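Local atomic coordinates of MamA (Candidatus Magnetobacterium bavaricum, PDB entry 3VTX), a protein that is a tetratricopeptide-repeat (TPR) protein, an all-helical solenoid of packed helix pairs, a fold that commonly serves as a scaffold for protein-protein interactions. Residues A[19-24]-A[49-54]; A[26-31]-A[42-47]; A[109-114]-A[140-145]; A[116-121]-A[148-153]. All coordinates share one frame; numbering follows the deposited sequence.

Contact 1 of 4, residues A[19-24]-A[49-54]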
loop_
_atom_site.group_PDB
_atom_site.type_symbol
_atom_site.label_atom_id
_atom_site.label_comp_id
_atom_site.label_asym_id
_atom_site.label_seq_id
_atom_site.Cartn_x
_atom_site.Cartn_y
_atom_site.Cartn_z
ATOM N N GLY A 19 -5.675 18.281 -10.148
ATOM C CA GLY A 19 -6.815 17.610 -9.513
ATOM C C GLY A 19 -7.866 17.280 -10.595
ATOM O O GLY A 19 -8.960 16.822 -10.279
ATOM N N ASP A 20 -7.528 17.552 -11.834
ATOM C CA ASP A 20 -8.398 17.208 -13.017
ATOM C C ASP A 20 -8.094 15.776 -13.439
ATOM O O ASP A 20 -7.395 15.501 -14.412
ATOM C CB ASP A 20 -8.198 18.184 -14.155
ATOM C CG ASP A 20 -9.026 17.868 -15.389
ATOM O OD1 ASP A 20 -9.927 16.967 -15.325
ATOM O OD2 ASP A 20 -8.708 18.442 -16.464
ATOM N N PHE A 21 -8.587 14.871 -12.626
ATOM C CA PHE A 21 -8.291 13.497 -12.836
ATOM C C PHE A 21 -8.897 12.939 -14.173
ATOM O O PHE A 21 -8.244 12.100 -14.797
ATOM C CB PHE A 21 -8.727 12.632 -11.653
ATOM C CG PHE A 21 -8.011 12.976 -10.388
ATOM C CD1 PHE A 21 -6.696 12.695 -10.245
ATOM C CD2 PHE A 21 -8.655 13.671 -9.380
ATOM C CE1 PHE A 21 -5.977 13.082 -9.105
ATOM C CE2 PHE A 21 -7.950 14.016 -8.196
ATOM C CZ PHE A 21 -6.618 13.712 -8.084
ATOM N N ASP A 22 -10.112 13.359 -14.533
ATOM C CA ASP A 22 -10.657 12.935 -15.868
ATOM C C ASP A 22 -9.772 13.358 -17.020
ATOM O O ASP A 22 -9.402 12.571 -17.915
ATOM C CB ASP A 22 -12.066 13.437 -16.028
ATOM C CG ASP A 22 -12.691 12.920 -17.330
ATOM O OD1 ASP A 22 -13.185 11.760 -17.339
ATOM O OD2 ASP A 22 -12.593 13.626 -18.334
ATOM N N GLY A 23 -9.324 14.625 -17.005
ATOM C CA GLY A 23 -8.359 15.072 -18.029
ATOM C C GLY A 23 -7.024 14.331 -18.063
ATOM O O GLY A 23 -6.501 14.055 -19.136
ATOM N N ALA A 24 -6.483 14.046 -16.890
ATOM C CA ALA A 24 -5.207 13.351 -16.749
ATOM C C ALA A 24 -5.403 11.988 -17.378
ATOM O O ALA A 24 -4.591 11.542 -18.147
ATOM C CB ALA A 24 -4.797 13.234 -15.298
ATOM N N TYR A 49 -5.958 6.402 -11.151
ATOM C CA TYR A 49 -7.145 5.727 -10.750
ATOM C C TYR A 49 -7.113 5.443 -9.246
ATOM O O TYR A 49 -8.131 5.461 -8.592
ATOM C CB TYR A 49 -7.366 4.452 -11.600
ATOM C CG TYR A 49 -8.047 4.683 -12.940
ATOM C CD1 TYR A 49 -9.343 5.234 -13.001
ATOM C CD2 TYR A 49 -7.435 4.299 -14.129
ATOM C CE1 TYR A 49 -10.033 5.337 -14.175
ATOM C CE2 TYR A 49 -8.097 4.476 -15.353
ATOM C CZ TYR A 49 -9.383 5.012 -15.361
ATOM O OH TYR A 49 -10.024 5.126 -16.561
ATOM N N MET A 50 -5.950 5.159 -8.661
ATOM C CA MET A 50 -5.891 4.934 -7.200
ATOM C C MET A 50 -6.220 6.231 -6.470
ATOM O O MET A 50 -6.917 6.165 -5.462
ATOM C CB MET A 50 -4.522 4.411 -6.767
ATOM C CG MET A 50 -4.182 3.030 -7.293
ATOM S SD MET A 50 -5.289 1.712 -6.815
ATOM C CE MET A 50 -4.777 1.495 -5.030
ATOM N N ASP A 51 -5.782 7.362 -7.002
ATOM C CA ASP A 51 -6.025 8.692 -6.417
ATOM C C ASP A 51 -7.522 8.969 -6.255
ATOM O O ASP A 51 -7.973 9.599 -5.282
ATOM C CB ASP A 51 -5.394 9.811 -7.249
ATOM C CG ASP A 51 -3.873 9.972 -7.070
ATOM O OD1 ASP A 51 -3.287 9.459 -6.096
ATOM O OD2 ASP A 51 -3.323 10.649 -7.981
ATOM N N ILE A 52 -8.312 8.494 -7.207
ATOM C CA ILE A 52 -9.739 8.705 -7.113
ATOM C C ILE A 52 -10.565 7.537 -6.612
ATOM O O ILE A 52 -11.800 7.580 -6.617
ATOM C CB ILE A 52 -10.242 9.252 -8.388
ATOM C CG1 ILE A 52 -9.889 8.301 -9.509
ATOM C CG2 ILE A 52 -9.564 10.625 -8.591
ATOM C CD1 ILE A 52 -10.324 8.703 -10.752
ATOM N N GLY A 53 -9.902 6.542 -6.067
ATOM C CA GLY A 53 -10.496 5.467 -5.373
ATOM C C GLY A 53 -11.124 4.422 -6.276
ATOM O O GLY A 53 -12.090 3.838 -5.941
ATOM N N LEU A 54 -10.522 4.194 -7.427
ATOM C CA LEU A 54 -10.920 3.106 -8.349
ATOM C C LEU A 54 -9.830 2.091 -8.597
ATOM O O LEU A 54 -9.263 1.955 -9.688
ATOM C CB LEU A 54 -11.363 3.762 -9.647
ATOM C CG LEU A 54 -12.596 4.626 -9.622
ATOM C CD1 LEU A 54 -12.863 5.172 -11.107
ATOM C CD2 LEU A 54 -13.813 3.840 -9.150
#
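Phe21 reaches across to Ile52 and Asp51, where the start of helix 21-34 lies beside the end of helix 39-51. With CG anti to its own carbonyl carbon, chi1 -63° carries the ring toward the partner segment. Ile52 has two conformers, so the closeness of its methyl is somewhat uncertain; in one of them Ile52 CG2 lies 3.8 Å from Phe21 CB, and the same methyl sits over the ring on its CG-CD2 side, 3.3 Å from Phe21 CD2, with CE2 still within van der Waals range. Ile52 CG2 stands 3.6 Å from the Phe21 ring centroid and 27° off the normal, a CH-pi contact over the face. The other face is approached by Gly19 C, near the rim. Farther out the partner changes: Phe21 CE1 lies 3.8 Å from Asp51 CB and equally far from Asp51 OD2, while CZ ends 4.2 Å from Asp51 CB. The carboxylate plane is turned 62° from the ring, and OD2 finds its charge partner in Arg16 of helix 5-18. Both backbones change course beside this aromatic patch. Asp20 caps helix 21-34, its OD1 accepting from Gly23 N at 2.9 Å, whereas Gly53, at positive phi, closes helix 39-51 in a Schellman motif. Such a meeting of one helix's start with the next one's end belongs to the antiparallel helix packing of the TPR fold.

Contact 2 of 4, residues A[26-31]-A[42-47]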
loop_
_atom_site.group_PDB
_atom_site.type_symbol
_atom_site.label_atom_id
_atom_site.label_comp_id
_atom_site.label_asym_id
_atom_site.label_seq_id
_atom_site.Cartn_x
_atom_site.Cartn_y
_atom_site.Cartn_z
ATOM N N ARG A 26 -7.613 10.971 -19.637
ATOM C CA ARG A 26 -7.729 11.155 -21.082
ATOM C C ARG A 26 -6.379 11.278 -21.768
ATOM O O ARG A 26 -6.154 10.626 -22.793
ATOM C CB ARG A 26 -8.654 12.316 -21.448
ATOM C CG ARG A 26 -10.063 11.939 -21.224
ATOM C CD ARG A 26 -11.082 13.008 -21.695
ATOM N NE ARG A 26 -11.261 14.024 -20.689
ATOM C CZ ARG A 26 -10.810 15.257 -20.736
ATOM N NH1 ARG A 26 -11.099 16.075 -19.737
ATOM N NH2 ARG A 26 -10.174 15.673 -21.791
ATOM N N ALA A 27 -5.511 12.098 -21.221
ATOM C CA ALA A 27 -4.208 12.282 -21.791
ATOM C C ALA A 27 -3.341 10.991 -21.763
ATOM O O ALA A 27 -2.742 10.603 -22.761
ATOM C CB ALA A 27 -3.495 13.446 -21.092
ATOM N N TYR A 28 -3.404 10.217 -20.662
ATOM C CA TYR A 28 -2.620 9.018 -20.544
ATOM C C TYR A 28 -3.147 7.927 -21.430
ATOM O O TYR A 28 -2.355 7.182 -22.097
ATOM C CB TYR A 28 -2.605 8.604 -19.070
ATOM C CG TYR A 28 -1.888 9.515 -18.062
ATOM C CD1 TYR A 28 -0.697 10.159 -18.353
ATOM C CD2 TYR A 28 -2.362 9.647 -16.769
ATOM C CE1 TYR A 28 -0.094 10.978 -17.441
ATOM C CE2 TYR A 28 -1.701 10.402 -15.826
ATOM C CZ TYR A 28 -0.555 11.046 -16.166
ATOM O OH TYR A 28 0.071 11.774 -15.216
ATOM N N LYS A 29 -4.480 7.884 -21.592
ATOM C CA LYS A 29 -5.090 6.959 -22.484
ATOM C C LYS A 29 -4.672 7.246 -23.950
ATOM O O LYS A 29 -4.546 6.285 -24.755
ATOM C CB LYS A 29 -6.577 6.879 -22.343
ATOM C CG LYS A 29 -7.096 6.139 -21.079
ATOM C CD LYS A 29 -8.572 6.113 -20.968
ATOM C CE LYS A 29 -9.080 5.327 -19.802
ATOM N NZ LYS A 29 -10.566 5.420 -19.760
ATOM N N LYS A 30 -4.535 8.529 -24.270
ATOM C CA LYS A 30 -4.142 8.949 -25.633
ATOM C C LYS A 30 -2.681 8.453 -25.871
ATOM O O LYS A 30 -2.415 7.845 -26.917
ATOM C CB LYS A 30 -4.264 10.432 -25.769
ATOM C CG LYS A 30 -3.848 10.936 -27.234
ATOM C CD LYS A 30 -4.594 12.174 -27.693
ATOM C CE LYS A 30 -4.454 12.377 -29.246
ATOM N NZ LYS A 30 -4.888 11.103 -29.954
ATOM N N VAL A 31 -1.813 8.622 -24.882
ATOM C CA VAL A 31 -0.442 8.075 -24.946
ATOM C C VAL A 31 -0.476 6.587 -25.272
ATOM O O VAL A 31 0.245 6.096 -26.164
ATOM C CB VAL A 31 0.335 8.328 -23.705
ATOM C CG1 VAL A 31 1.708 7.555 -23.743
ATOM C CG2 VAL A 31 0.549 9.766 -23.448
ATOM N N LEU A 42 1.613 3.601 -18.058
ATOM C CA LEU A 42 0.796 2.586 -17.386
ATOM C C LEU A 42 0.812 2.784 -15.882
ATOM O O LEU A 42 -0.266 2.763 -15.246
ATOM C CB LEU A 42 1.214 1.177 -17.771
ATOM C CG LEU A 42 0.788 0.703 -19.128
ATOM C CD1 LEU A 42 1.574 -0.589 -19.568
ATOM C CD2 LEU A 42 -0.745 0.481 -19.295
ATOM N N LEU A 43 1.964 3.090 -15.302
ATOM C CA LEU A 43 2.062 3.278 -13.860
ATOM C C LEU A 43 1.358 4.571 -13.462
ATOM O O LEU A 43 0.675 4.633 -12.478
ATOM C CB LEU A 43 3.530 3.307 -13.426
ATOM C CG LEU A 43 3.710 3.442 -11.937
ATOM C CD1 LEU A 43 2.972 2.351 -11.119
ATOM C CD2 LEU A 43 5.266 3.405 -11.649
ATOM N N LYS A 44 1.540 5.638 -14.233
ATOM C CA LYS A 44 0.875 6.880 -13.926
ATOM C C LYS A 44 -0.635 6.774 -14.050
ATOM O O LYS A 44 -1.332 7.338 -13.143
ATOM C CB LYS A 44 1.365 8.039 -14.826
ATOM C CG LYS A 44 2.726 8.596 -14.382
ATOM C CD LYS A 44 3.326 9.458 -15.518
ATOM C CE LYS A 44 4.609 10.201 -14.984
ATOM N NZ LYS A 44 5.059 11.137 -16.017
ATOM N N LEU A 45 -1.132 6.060 -15.069
ATOM C CA LEU A 45 -2.617 5.887 -15.206
ATOM C C LEU A 45 -3.140 5.074 -14.021
ATOM O O LEU A 45 -4.158 5.382 -13.420
ATOM C CB LEU A 45 -2.989 5.288 -16.539
ATOM C CG LEU A 45 -4.446 5.020 -16.849
ATOM C CD1 LEU A 45 -5.210 6.353 -16.684
ATOM C CD2 LEU A 45 -4.610 4.372 -18.178
ATOM N N GLY A 46 -2.422 4.020 -13.667
ATOM C CA GLY A 46 -2.779 3.231 -12.470
ATOM C C GLY A 46 -2.847 4.111 -11.239
ATOM O O GLY A 46 -3.792 4.042 -10.462
ATOM N N LYS A 47 -1.809 4.920 -11.016
ATOM C CA LYS A 47 -1.785 5.775 -9.832
ATOM C C LYS A 47 -2.933 6.805 -9.800
ATOM O O LYS A 47 -3.426 7.145 -8.702
ATOM C CB LYS A 47 -0.467 6.489 -9.736
ATOM C CG LYS A 47 0.706 5.673 -9.369
ATOM C CD LYS A 47 1.970 6.495 -9.381
ATOM C CE LYS A 47 3.134 5.669 -8.831
ATOM N NZ LYS A 47 4.470 6.425 -8.921
#
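In the antiparallel packing of consecutive helices that builds a TPR array, Tyr28 of helix 21-34 fits against Lys44 and Leu45 of helix 39-51. The axes of the short segments 26-31 and 42-47 approach to 9.8 Å, and their directions differ by 152°. Tyr28 CG lies anti to the carbonyl carbon (chi1 -66°), an orientation that sends the ring across to the second helix, where it crosses the Lys44 side chain at about a right angle. The Lys44 methylene CB sits over one ring face, displaced toward the phenol end: it is 4.1 Å from the Tyr28 ring centroid and 22° off the normal, a CH-pi contact, with Tyr28 CZ its nearest ring atom at 3.8 Å. Beyond CG the lysine chain is extended and carries its ammonium group away from helix 21-34. Asp13 of helix 5-18 then takes both polar ends, forming a salt bridge with Lys44 NZ through one carboxylate oxygen and a hydrogen bond with Tyr28 OH through the other, tying both to a third helix. Nearer the backbone, Tyr28 CD2 comes to 4.1 Å from Leu45 CA. Leu45 also packs on Ile25 and Leu32 of helix 21-34 and on Ser61 of helix 55-68. Its methyls reach different neighbours: CD1 lies 4.2 Å from Tyr28 CB, while CD2 lies 4.2 Å from Lys29 CG.

Contact 3 of 4, residues A[109-114]-A[140-145]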
loop_
_atom_site.group_PDB
_atom_site.type_symbol
_atom_site.label_atom_id
_atom_site.label_comp_id
_atom_site.label_asym_id
_atom_site.label_seq_id
_atom_site.Cartn_x
_atom_site.Cartn_y
_atom_site.Cartn_z
ATOM N N ALA A 109 4.759 -2.309 2.413
ATOM C CA ALA A 109 4.404 -3.580 1.862
ATOM C C ALA A 109 4.269 -4.633 2.912
ATOM O O ALA A 109 3.335 -5.448 2.824
ATOM C CB ALA A 109 5.459 -4.011 0.793
ATOM N N TYR A 110 5.180 -4.678 3.888
ATOM C CA TYR A 110 5.082 -5.683 4.924
ATOM C C TYR A 110 3.799 -5.390 5.749
ATOM O O TYR A 110 3.106 -6.333 6.147
ATOM C CB TYR A 110 6.210 -5.655 5.903
ATOM C CG TYR A 110 7.491 -6.310 5.406
ATOM C CD1 TYR A 110 8.544 -5.526 5.024
ATOM C CD2 TYR A 110 7.609 -7.677 5.329
ATOM C CE1 TYR A 110 9.741 -6.125 4.591
ATOM C CE2 TYR A 110 8.821 -8.293 4.878
ATOM C CZ TYR A 110 9.854 -7.465 4.501
ATOM O OH TYR A 110 11.110 -8.040 4.112
ATOM N N TYR A 111 3.526 -4.114 6.029
ATOM C CA TYR A 111 2.331 -3.747 6.838
ATOM C C TYR A 111 1.051 -4.170 6.111
ATOM O O TYR A 111 0.216 -4.888 6.671
ATOM C CB TYR A 111 2.289 -2.303 7.263
ATOM C CG TYR A 111 1.216 -2.005 8.269
ATOM C CD1 TYR A 111 1.197 -2.715 9.450
ATOM C CD2 TYR A 111 0.207 -1.142 8.006
ATOM C CE1 TYR A 111 0.181 -2.509 10.397
ATOM C CE2 TYR A 111 -0.837 -0.941 8.941
ATOM C CZ TYR A 111 -0.805 -1.633 10.119
ATOM O OH TYR A 111 -1.832 -1.403 11.024
ATOM N N LYS A 112 0.954 -3.829 4.846
ATOM C CA LYS A 112 -0.209 -4.238 4.048
ATOM C C LYS A 112 -0.349 -5.759 3.989
ATOM O O LYS A 112 -1.486 -6.315 4.087
ATOM C CB LYS A 112 -0.162 -3.663 2.608
ATOM C CG LYS A 112 -0.472 -2.174 2.444
ATOM C CD LYS A 112 -1.953 -1.727 2.530
ATOM C CE LYS A 112 -2.204 -0.503 1.593
ATOM N NZ LYS A 112 -3.591 0.036 1.770
ATOM N N LEU A 113 0.769 -6.489 3.828
ATOM C CA LEU A 113 0.763 -7.934 3.753
ATOM C C LEU A 113 0.241 -8.497 5.042
ATOM O O LEU A 113 -0.582 -9.401 5.050
ATOM C CB LEU A 113 2.215 -8.476 3.482
ATOM C CG LEU A 113 2.263 -9.975 3.456
ATOM C CD1 LEU A 113 1.481 -10.614 2.210
ATOM C CD2 LEU A 113 3.802 -10.363 3.398
ATOM N N GLY A 114 0.666 -7.900 6.135
ATOM C CA GLY A 114 0.157 -8.299 7.433
ATOM C C GLY A 114 -1.360 -8.070 7.597
ATOM O O GLY A 114 -2.092 -8.968 8.095
ATOM N N PHE A 140 6.190 3.306 14.305
ATOM C CA PHE A 140 4.853 3.150 13.717
ATOM C C PHE A 140 3.881 2.465 14.717
ATOM O O PHE A 140 3.865 1.237 14.817
ATOM C CB PHE A 140 4.927 2.337 12.427
ATOM C CG PHE A 140 3.575 2.228 11.723
ATOM C CD1 PHE A 140 2.719 3.286 11.642
ATOM C CD2 PHE A 140 3.232 1.052 11.097
ATOM C CE1 PHE A 140 1.506 3.181 10.972
ATOM C CE2 PHE A 140 1.983 0.950 10.471
ATOM C CZ PHE A 140 1.169 1.970 10.376
ATOM N N ILE A 141 3.086 3.283 15.345
ATOM C CA ILE A 141 2.238 2.867 16.484
ATOM C C ILE A 141 1.207 1.797 16.063
ATOM O O ILE A 141 0.994 0.806 16.781
ATOM C CB ILE A 141 1.545 4.088 17.120
ATOM C CG1 ILE A 141 2.610 5.005 17.828
ATOM C CG2 ILE A 141 0.522 3.691 18.272
ATOM C CD1 ILE A 141 2.199 6.351 17.819
ATOM N N ARG A 142 0.586 1.967 14.923
ATOM C CA ARG A 142 -0.469 1.054 14.556
ATOM C C ARG A 142 0.024 -0.367 14.362
ATOM O O ARG A 142 -0.740 -1.278 14.547
ATOM C CB ARG A 142 -1.236 1.527 13.302
ATOM C CG ARG A 142 -2.639 0.908 13.300
ATOM C CD ARG A 142 -3.465 1.422 12.164
ATOM N NE ARG A 142 -4.841 1.003 12.175
ATOM C CZ ARG A 142 -5.377 0.008 11.483
ATOM N NH1 ARG A 142 -6.672 -0.260 11.566
ATOM N NH2 ARG A 142 -4.630 -0.773 10.752
ATOM N N ALA A 143 1.274 -0.596 13.999
ATOM C CA ALA A 143 1.772 -1.932 13.877
ATOM C C ALA A 143 1.713 -2.681 15.185
ATOM O O ALA A 143 1.425 -3.900 15.218
ATOM C CB ALA A 143 3.167 -1.937 13.275
ATOM N N TYR A 144 2.052 -1.999 16.255
ATOM C CA TYR A 144 1.871 -2.645 17.625
ATOM C C TYR A 144 0.418 -2.948 17.919
ATOM O O TYR A 144 0.085 -4.056 18.379
ATOM C CB TYR A 144 2.366 -1.738 18.722
ATOM C CG TYR A 144 3.850 -1.449 18.555
ATOM C CD1 TYR A 144 4.787 -2.208 19.204
ATOM C CD2 TYR A 144 4.282 -0.395 17.771
ATOM C CE1 TYR A 144 6.170 -1.938 18.992
ATOM C CE2 TYR A 144 5.643 -0.100 17.628
ATOM C CZ TYR A 144 6.547 -0.860 18.206
ATOM O OH TYR A 144 7.891 -0.538 18.049
ATOM N N GLN A 145 -0.505 -2.039 17.544
ATOM C CA GLN A 145 -1.921 -2.303 17.743
ATOM C C GLN A 145 -2.340 -3.539 16.917
ATOM O O GLN A 145 -3.066 -4.384 17.397
ATOM C CB GLN A 145 -2.758 -1.073 17.362
ATOM C CG GLN A 145 -2.519 0.145 18.177
ATOM C CD GLN A 145 -3.264 1.345 17.568
ATOM O OE1 GLN A 145 -4.524 1.311 17.515
ATOM N NE2 GLN A 145 -2.554 2.289 16.934
#
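Tyr111 buries the most surface here, and Phe140 and Arg142 meet it in two quite different ways. Phe140 approaches the tyrosine face with its edge: the ring centroids are 4.9 Å apart and the planes stand at 85°, a T-shaped pair. Phe140 CE2 points over the middle of the Tyr111 ring, almost equally far from all six carbons, and is 3.7 Å from Tyr111 CD2. One face of Phe140 lies near the amide nitrogens of Arg142 and Ala143, in the first turn of the helix that follows it. The hydroxyl of Tyr111 goes to Arg142. The arginine chain is extended from CG to NE and passes alongside the phenol oxygen, its CG only 3.3 Å from Tyr111 OH, before the guanidinium turns back to donate from NH2 to that same OH at 2.9 Å. This bond is bent (146°), and the guanidinium stands nearly perpendicular to the phenol ring. Ser146 OG is a second hydrogen-bond partner of the hydroxyl, so two residues of helix 141-153 hold the outer end of Tyr111. Tyr111 CE1 also lies 3.9 Å from Ala143 CA. The contact thus joins helices 107-119 and 141-153, which run in the same general direction, while helix 123-136, between them in sequence, adds Tyr130 against the Tyr111 ring and Ile134 against Ala143.

Contact 4 of 4, residues A[116-121]-A[148-153]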
loop_
_atom_site.group_PDB
_atom_site.type_symbol
_atom_site.label_atom_id
_atom_site.label_comp_id
_atom_site.label_asym_id
_atom_site.label_seq_id
_atom_site.Cartn_x
_atom_site.Cartn_y
_atom_site.Cartn_z
ATOM N N VAL A 116 -3.510 -8.001 5.150
ATOM C CA VAL A 116 -4.170 -8.992 4.302
ATOM C C VAL A 116 -4.226 -10.370 5.053
ATOM O O VAL A 116 -5.340 -10.962 5.174
ATOM C CB VAL A 116 -3.514 -9.133 2.951
ATOM C CG1 VAL A 116 -4.252 -10.225 2.086
ATOM C CG2 VAL A 116 -3.527 -7.860 2.175
ATOM N N TYR A 117 -3.115 -10.834 5.578
ATOM C CA TYR A 117 -3.071 -12.111 6.313
ATOM C C TYR A 117 -3.997 -12.112 7.498
ATOM O O TYR A 117 -4.794 -13.021 7.676
ATOM C CB TYR A 117 -1.698 -12.399 6.787
ATOM C CG TYR A 117 -0.771 -13.013 5.738
ATOM C CD1 TYR A 117 -1.158 -14.075 4.898
ATOM C CD2 TYR A 117 0.555 -12.591 5.701
ATOM C CE1 TYR A 117 -0.239 -14.617 3.992
ATOM C CE2 TYR A 117 1.453 -13.152 4.785
ATOM C CZ TYR A 117 1.041 -14.147 3.976
ATOM O OH TYR A 117 1.987 -14.670 3.116
ATOM N N ASP A 118 -4.045 -11.009 8.224
ATOM C CA ASP A 118 -4.887 -11.020 9.409
ATOM C C ASP A 118 -6.365 -11.089 8.991
ATOM O O ASP A 118 -7.170 -11.733 9.697
ATOM C CB ASP A 118 -4.672 -9.822 10.295
ATOM C CG ASP A 118 -5.117 -10.086 11.786
ATOM O OD1 ASP A 118 -4.721 -11.121 12.328
ATOM O OD2 ASP A 118 -5.921 -9.233 12.292
ATOM N N SER A 119 -6.690 -10.454 7.880
ATOM C CA SER A 119 -8.058 -10.456 7.377
ATOM C C SER A 119 -8.519 -11.820 6.991
ATOM O O SER A 119 -9.738 -12.023 6.905
ATOM C CB SER A 119 -8.314 -9.509 6.226
ATOM O OG SER A 119 -7.786 -10.027 5.010
ATOM N N MET A 120 -7.590 -12.679 6.687
ATOM C CA MET A 120 -7.834 -14.074 6.307
ATOM C C MET A 120 -7.798 -15.032 7.477
ATOM O O MET A 120 -8.048 -16.236 7.284
ATOM C CB MET A 120 -6.776 -14.483 5.292
ATOM C CG MET A 120 -6.921 -13.743 4.004
ATOM S SD MET A 120 -5.383 -13.999 3.011
ATOM C CE MET A 120 -5.407 -15.782 2.706
ATOM N N GLY A 121 -7.475 -14.545 8.674
ATOM C CA GLY A 121 -7.276 -15.412 9.789
ATOM C C GLY A 121 -5.909 -16.032 9.933
ATOM O O GLY A 121 -5.687 -16.916 10.783
ATOM N N GLY A 148 -1.351 -6.714 18.383
ATOM C CA GLY A 148 -2.301 -6.986 19.483
ATOM C C GLY A 148 -3.564 -7.650 18.953
ATOM O O GLY A 148 -4.068 -8.647 19.532
ATOM N N LEU A 149 -4.080 -7.119 17.826
ATOM C CA LEU A 149 -5.351 -7.653 17.298
ATOM C C LEU A 149 -5.133 -9.105 16.810
ATOM O O LEU A 149 -5.992 -9.987 16.979
ATOM C CB LEU A 149 -5.868 -6.803 16.205
ATOM C CG LEU A 149 -7.180 -7.273 15.491
ATOM C CD1 LEU A 149 -8.318 -7.144 16.517
ATOM C CD2 LEU A 149 -7.499 -6.439 14.270
ATOM N N ALA A 150 -4.004 -9.340 16.173
ATOM C CA ALA A 150 -3.668 -10.712 15.693
ATOM C C ALA A 150 -3.582 -11.686 16.841
ATOM O O ALA A 150 -4.079 -12.829 16.720
ATOM C CB ALA A 150 -2.396 -10.730 14.835
ATOM N N TYR A 151 -2.963 -11.296 17.949
ATOM C CA TYR A 151 -2.942 -12.152 19.139
ATOM C C TYR A 151 -4.332 -12.400 19.711
ATOM O O TYR A 151 -4.620 -13.523 20.090
ATOM C CB TYR A 151 -2.008 -11.600 20.238
ATOM C CG TYR A 151 -0.612 -11.989 19.982
ATOM C CD1 TYR A 151 -0.192 -13.323 20.075
ATOM C CD2 TYR A 151 0.374 -11.016 19.732
ATOM C CE1 TYR A 151 1.128 -13.641 19.817
ATOM C CE2 TYR A 151 1.695 -11.344 19.476
ATOM C CZ TYR A 151 2.075 -12.655 19.562
ATOM O OH TYR A 151 3.366 -13.025 19.259
ATOM N N GLU A 152 -5.206 -11.382 19.746
ATOM C CA GLU A 152 -6.598 -11.615 20.109
ATOM C C GLU A 152 -7.245 -12.637 19.156
ATOM O O GLU A 152 -8.039 -13.483 19.605
ATOM C CB GLU A 152 -7.369 -10.281 20.181
ATOM C CG GLU A 152 -8.878 -10.441 19.963
ATOM C CD GLU A 152 -9.717 -10.804 21.209
ATOM O OE1 GLU A 152 -9.069 -11.179 22.192
ATOM O OE2 GLU A 152 -11.037 -10.702 21.118
ATOM N N GLY A 153 -6.908 -12.553 17.875
ATOM C CA GLY A 153 -7.425 -13.474 16.866
ATOM C C GLY A 153 -7.050 -14.922 17.169
ATOM O O GLY A 153 -7.831 -15.843 16.925
#
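This is a small van der Waals contact between the C-terminal ends of helices 107-119 and 141-153, made by one carboxylate against two apolar side chains. Asp118 points from the first helix to the second, with CG turned away from the backbone N (chi1 -157°), and its two oxygens take separate neighbours. OD1 comes up against Ala150, 3.4 Å from Ala150 CB and 3.5 Å from Ala150 CA. OD2 faces the side of Leu149, at 3.8 Å from Leu149 CD2 and 4.0 Å from Leu149 CG. The polar demand of OD1 is met from elsewhere, by a hydrogen bond with ND1 of His123 at the start of helix 123-136. That helix also supplies Tyr130 beside Asp118 and Ile127 beside Ala150, so it backs both partners. Just past Asp118 the first helix ends: Ser119 OG bonds to Val116 O at 2.6 Å, and Gly121, at positive phi, completes a Schellman motif in which its N bonds to Asp118 O. Along the backbones Asp118 and Ala150 are the nearest pair, their CA atoms 6.4 Å apart, consistent with alanine's small size. Side-by-side packing of alternate helices, with the intervening helix behind them, is characteristic of the TPR superhelix.

In the fold
The four contacts form two pairs at opposite sides of the chain's centre. Contacts 1 and 2 join the sequence neighbours 21-34 and 39-51, contact 2 falling between the segments of contact 1; their centres lie about 10 Å apart, and Tyr49 OH and Lys29 NZ touch. Contacts 3 and 4 share helices 107-119 and 141-153, their segments alternate along the chain, and their centres are about 11 Å apart. The pairs follow in series: contacts 1 and 3 have centres about 27 Å apart, contacts 2 and 4, about 36 Å. One pair thus shows antiparallel packing of consecutive helices, the other packing between alternate helices, the two relations that build an extended TPR solenoid.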